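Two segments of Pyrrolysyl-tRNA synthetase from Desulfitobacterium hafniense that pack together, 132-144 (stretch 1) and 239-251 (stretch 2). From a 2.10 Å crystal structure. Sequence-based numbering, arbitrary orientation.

Stretch 1 (132-144) APNLYTLWRELER
Stretch 2 239-251: FLDEKWEIFDPWV

Tyr136 and Trp244 pack as reciprocal plates: the tyrosine ring and the indole five-membered ring form an offset stack, centroids 3.9 Å apart and planes at 5°, and each CB sits over the other's ring, Tyr136 CB 4.0 Å from the Trp244 six-membered centroid and Trp244 CB 4.0 Å from the Tyr136 centroid. Tyr136 has an off-well chi1 of -107°, and Trp244 is m (chi2 96°). Tyr136 CA and Trp244 CA lie 6.6 Å apart; Arg140 CA and Ile246 CA lie 6.8 Å apart, so both members of the pairing advance in sequence.

Stretch 1 is helical from Ala132, and Tyr136, Trp139 and Arg140 point CA-to-CB toward stretch 2, as does Glu143 after them. There, a type I turn spans Glu242 to Glu245, Glu245 takes phi/psi 58/45, and extended Ile246 (-112/137) lays CG1 3.7 Å from Tyr136 CD2. A strand begins at Trp250 (chi1 p). Trp139 CH2 meets Trp250 CD2 at 3.4 Å, edge to face.

Polar contacts flank the stack. Tyr136 OH donates to Asp241 OD1 at 2.9 Å, and Trp250 NE1 reaches the same OD1 at 3.0 Å, so one carboxylate oxygen accepts from both stretches. Arg140 (t, t, m) gives Trp244 O two weak bonds, NE and NH2 each 3.3 Å away; a water donates to Trp244 O and, weakly, to Tyr136 O.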

# COMPACT_ATOMS: atom_id res chain seq x y z
N ALA B 132 -3.57 9.71 10.96
CA ALA B 132 -4.48 10.60 11.68
C ALA B 132 -5.09 11.78 10.93
O ALA B 132 -6.32 11.85 10.77
CB ALA B 132 -3.80 11.09 12.95
N PRO B 133 -4.27 12.72 10.44
CA PRO B 133 -4.85 13.86 9.73
C PRO B 133 -5.90 13.51 8.68
O PRO B 133 -6.94 14.17 8.59
CB PRO B 133 -3.63 14.58 9.14
CG PRO B 133 -2.56 13.53 9.10
CD PRO B 133 -2.80 12.75 10.37
N ASN B 134 -5.63 12.48 7.89
CA ASN B 134 -6.56 12.07 6.85
C ASN B 134 -7.86 11.50 7.43
O ASN B 134 -8.93 11.73 6.87
CB ASN B 134 -5.91 11.05 5.93
CG ASN B 134 -4.89 11.68 5.01
OD1 ASN B 134 -4.59 12.88 5.12
ND2 ASN B 134 -4.35 10.89 4.08
N LEU B 135 -7.75 10.76 8.53
CA LEU B 135 -8.94 10.18 9.15
C LEU B 135 -9.75 11.29 9.84
O LEU B 135 -10.97 11.23 9.91
CB LEU B 135 -8.53 9.09 10.16
CG LEU B 135 -7.77 7.88 9.59
CD1 LEU B 135 -7.54 6.85 10.69
CD2 LEU B 135 -8.57 7.24 8.46
N TYR B 136 -9.05 12.32 10.32
CA TYR B 136 -9.72 13.46 10.95
C TYR B 136 -10.63 14.09 9.90
O TYR B 136 -11.79 14.42 10.17
CB TYR B 136 -8.69 14.49 11.40
CG TYR B 136 -8.46 14.56 12.89
CD1 TYR B 136 -7.17 14.60 13.41
CD2 TYR B 136 -9.54 14.66 13.78
CE1 TYR B 136 -6.94 14.73 14.78
CE2 TYR B 136 -9.32 14.80 15.16
CZ TYR B 136 -8.02 14.84 15.65
OH TYR B 136 -7.80 15.01 16.99
N THR B 137 -10.07 14.24 8.70
CA THR B 137 -10.79 14.85 7.59
C THR B 137 -12.04 14.03 7.26
O THR B 137 -13.14 14.57 7.16
CB THR B 137 -9.86 14.95 6.36
OG1 THR B 137 -8.73 15.78 6.70
CG2 THR B 137 -10.58 15.57 5.16
N LEU B 138 -11.88 12.72 7.10
CA LEU B 138 -13.01 11.86 6.80
C LEU B 138 -14.06 11.89 7.92
O LEU B 138 -15.25 11.79 7.66
CB LEU B 138 -12.55 10.42 6.56
CG LEU B 138 -11.77 10.19 5.26
CD1 LEU B 138 -11.73 8.71 4.93
CD2 LEU B 138 -12.44 10.94 4.13
N TRP B 139 -13.60 12.04 9.16
CA TRP B 139 -14.54 12.12 10.27
C TRP B 139 -15.47 13.29 10.04
O TRP B 139 -16.70 13.14 10.04
CB TRP B 139 -13.81 12.36 11.59
CG TRP B 139 -13.29 11.13 12.25
CD1 TRP B 139 -13.49 9.83 11.87
CD2 TRP B 139 -12.49 11.09 13.43
NE1 TRP B 139 -12.85 8.98 12.75
CE2 TRP B 139 -12.23 9.73 13.71
CE3 TRP B 139 -11.96 12.07 14.28
CZ2 TRP B 139 -11.46 9.32 14.81
CZ3 TRP B 139 -11.20 11.67 15.37
CH2 TRP B 139 -10.95 10.31 15.63
N ARG B 140 -14.87 14.46 9.83
CA ARG B 140 -15.63 15.69 9.62
C ARG B 140 -16.62 15.58 8.48
O ARG B 140 -17.69 16.17 8.54
CB ARG B 140 -14.68 16.87 9.34
CG ARG B 140 -15.43 18.18 9.16
CD ARG B 140 -14.60 19.25 8.48
NE ARG B 140 -13.42 19.63 9.25
CZ ARG B 140 -12.68 20.71 9.01
NH1 ARG B 140 -13.01 21.54 8.02
NH2 ARG B 140 -11.62 20.97 9.76
N GLU B 141 -16.27 14.84 7.43
CA GLU B 141 -17.16 14.68 6.28
C GLU B 141 -18.25 13.64 6.55
O GLU B 141 -19.43 13.89 6.32
CB GLU B 141 -16.38 14.24 5.03
CG GLU B 141 -15.29 15.21 4.57
CD GLU B 141 -15.83 16.53 4.09
OE1 GLU B 141 -16.71 16.54 3.19
OE2 GLU B 141 -15.39 17.58 4.61
N LEU B 142 -17.85 12.47 7.04
CA LEU B 142 -18.79 11.40 7.31
C LEU B 142 -19.81 11.70 8.41
O LEU B 142 -20.96 11.26 8.33
CB LEU B 142 -18.02 10.11 7.64
CG LEU B 142 -17.24 9.55 6.44
CD1 LEU B 142 -16.53 8.26 6.83
CD2 LEU B 142 -18.19 9.30 5.27
N GLU B 143 -19.40 12.46 9.43
CA GLU B 143 -20.29 12.82 10.53
C GLU B 143 -21.51 13.61 10.04
O GLU B 143 -22.55 13.64 10.69
CB GLU B 143 -19.54 13.61 11.60
CG GLU B 143 -18.81 14.85 11.08
CD GLU B 143 -17.94 15.51 12.14
OE1 GLU B 143 -17.17 14.79 12.82
OE2 GLU B 143 -18.00 16.75 12.30
N ARG B 144 -21.37 14.24 8.87
CA ARG B 144 -22.44 15.03 8.26
C ARG B 144 -23.41 14.18 7.44
O ARG B 144 -24.47 14.67 7.04
CB ARG B 144 -21.85 16.10 7.34
CG ARG B 144 -21.55 17.43 8.02
CD ARG B 144 -20.85 18.39 7.07
NE ARG B 144 -19.55 17.87 6.65
CZ ARG B 144 -18.46 18.61 6.45
NH1 ARG B 144 -18.50 19.93 6.63
NH2 ARG B 144 -17.32 18.03 6.09
N PHE B 239 -6.95 17.64 22.67
CA PHE B 239 -6.48 19.00 22.48
C PHE B 239 -6.53 19.45 21.02
O PHE B 239 -6.82 20.61 20.73
CB PHE B 239 -5.05 19.12 23.00
CG PHE B 239 -4.36 20.41 22.64
CD1 PHE B 239 -4.98 21.64 22.87
CD2 PHE B 239 -3.06 20.40 22.12
CE1 PHE B 239 -4.32 22.84 22.57
CE2 PHE B 239 -2.40 21.59 21.82
CZ PHE B 239 -3.02 22.81 22.06
N LEU B 240 -6.25 18.53 20.10
CA LEU B 240 -6.26 18.85 18.67
C LEU B 240 -7.67 18.93 18.06
O LEU B 240 -7.85 19.54 17.01
CB LEU B 240 -5.45 17.81 17.90
CG LEU B 240 -3.97 17.64 18.25
CD1 LEU B 240 -3.41 16.46 17.47
CD2 LEU B 240 -3.19 18.92 17.95
N ASP B 241 -8.66 18.32 18.71
CA ASP B 241 -10.03 18.32 18.20
C ASP B 241 -10.52 19.69 17.71
O ASP B 241 -11.36 19.77 16.81
CB ASP B 241 -10.99 17.79 19.26
CG ASP B 241 -10.90 16.28 19.43
OD1 ASP B 241 -10.00 15.66 18.83
OD2 ASP B 241 -11.73 15.72 20.17
N GLU B 242 -10.00 20.75 18.32
CA GLU B 242 -10.37 22.13 17.98
C GLU B 242 -10.00 22.52 16.55
O GLU B 242 -10.80 23.12 15.83
CB GLU B 242 -9.72 23.10 18.97
CG GLU B 242 -9.73 24.58 18.56
CD GLU B 242 -11.12 25.20 18.58
OE1 GLU B 242 -11.78 25.18 19.64
OE2 GLU B 242 -11.55 25.71 17.53
N LYS B 243 -8.79 22.19 16.13
CA LYS B 243 -8.32 22.54 14.80
C LYS B 243 -8.96 21.73 13.67
O LYS B 243 -9.00 22.18 12.53
CB LYS B 243 -6.80 22.41 14.73
CG LYS B 243 -6.08 23.39 15.65
CD LYS B 243 -4.57 23.24 15.56
CE LYS B 243 -3.87 24.22 16.49
NZ LYS B 243 -2.38 24.13 16.38
N TRP B 244 -9.48 20.55 13.99
CA TRP B 244 -10.11 19.70 12.98
C TRP B 244 -11.63 19.77 13.01
O TRP B 244 -12.30 19.01 12.32
CB TRP B 244 -9.65 18.24 13.13
CG TRP B 244 -8.20 18.05 12.83
CD1 TRP B 244 -7.17 18.01 13.73
CD2 TRP B 244 -7.61 17.95 11.53
NE1 TRP B 244 -5.97 17.90 13.06
CE2 TRP B 244 -6.21 17.86 11.71
CE3 TRP B 244 -8.12 17.93 10.23
CZ2 TRP B 244 -5.32 17.76 10.64
CZ3 TRP B 244 -7.23 17.83 9.16
CH2 TRP B 244 -5.85 17.74 9.37
N GLU B 245 -12.16 20.68 13.82
CA GLU B 245 -13.60 20.86 13.96
C GLU B 245 -14.31 19.59 14.42
O GLU B 245 -15.35 19.21 13.89
CB GLU B 245 -14.21 21.34 12.64
CG GLU B 245 -13.63 22.66 12.13
CD GLU B 245 -14.40 23.25 10.96
OE1 GLU B 245 -14.55 22.55 9.93
OE2 GLU B 245 -14.86 24.40 11.08
N ILE B 246 -13.73 18.94 15.43
CA ILE B 246 -14.32 17.73 15.98
C ILE B 246 -14.81 18.04 17.39
O ILE B 246 -14.11 18.71 18.16
CB ILE B 246 -13.29 16.58 16.04
CG1 ILE B 246 -12.73 16.28 14.64
CG2 ILE B 246 -13.93 15.34 16.64
CD1 ILE B 246 -13.77 15.82 13.63
N PHE B 247 -16.00 17.56 17.74
CA PHE B 247 -16.52 17.80 19.08
C PHE B 247 -17.31 16.64 19.67
O PHE B 247 -18.16 16.83 20.54
CB PHE B 247 -17.33 19.09 19.13
CG PHE B 247 -16.49 20.32 19.37
CD1 PHE B 247 -15.53 20.33 20.38
CD2 PHE B 247 -16.66 21.46 18.60
CE1 PHE B 247 -14.75 21.46 20.63
CE2 PHE B 247 -15.88 22.61 18.84
CZ PHE B 247 -14.93 22.61 19.85
N ASP B 248 -17.02 15.44 19.19
CA ASP B 248 -17.66 14.23 19.70
C ASP B 248 -16.55 13.39 20.31
O ASP B 248 -15.39 13.50 19.91
CB ASP B 248 -18.33 13.44 18.57
CG ASP B 248 -19.49 14.18 17.94
OD1 ASP B 248 -20.38 14.63 18.69
OD2 ASP B 248 -19.52 14.30 16.70
N PRO B 249 -16.89 12.58 21.33
CA PRO B 249 -15.87 11.74 21.95
C PRO B 249 -15.43 10.73 20.90
O PRO B 249 -16.18 10.46 19.97
CB PRO B 249 -16.63 11.07 23.09
CG PRO B 249 -17.66 12.08 23.45
CD PRO B 249 -18.15 12.54 22.09
N TRP B 250 -14.23 10.18 21.04
CA TRP B 250 -13.75 9.20 20.07
C TRP B 250 -12.58 8.40 20.61
O TRP B 250 -11.98 8.76 21.62
CB TRP B 250 -13.32 9.87 18.76
CG TRP B 250 -12.21 10.90 18.93
CD1 TRP B 250 -12.37 12.25 19.02
CD2 TRP B 250 -10.81 10.65 19.05
NE1 TRP B 250 -11.14 12.86 19.18
CE2 TRP B 250 -10.17 11.90 19.20
CE3 TRP B 250 -10.02 9.49 19.03
CZ2 TRP B 250 -8.78 12.03 19.34
CZ3 TRP B 250 -8.64 9.61 19.17
CH2 TRP B 250 -8.03 10.88 19.33
N VAL B 251 -12.27 7.31 19.93
CA VAL B 251 -11.14 6.48 20.30
C VAL B 251 -10.46 6.05 19.02
O VAL B 251 -11.10 5.88 17.99
CB VAL B 251 -11.56 5.21 21.10
CG1 VAL B 251 -12.14 5.62 22.45
CG2 VAL B 251 -12.55 4.39 20.29
O HOH W 1 -11.51 17.37 10.21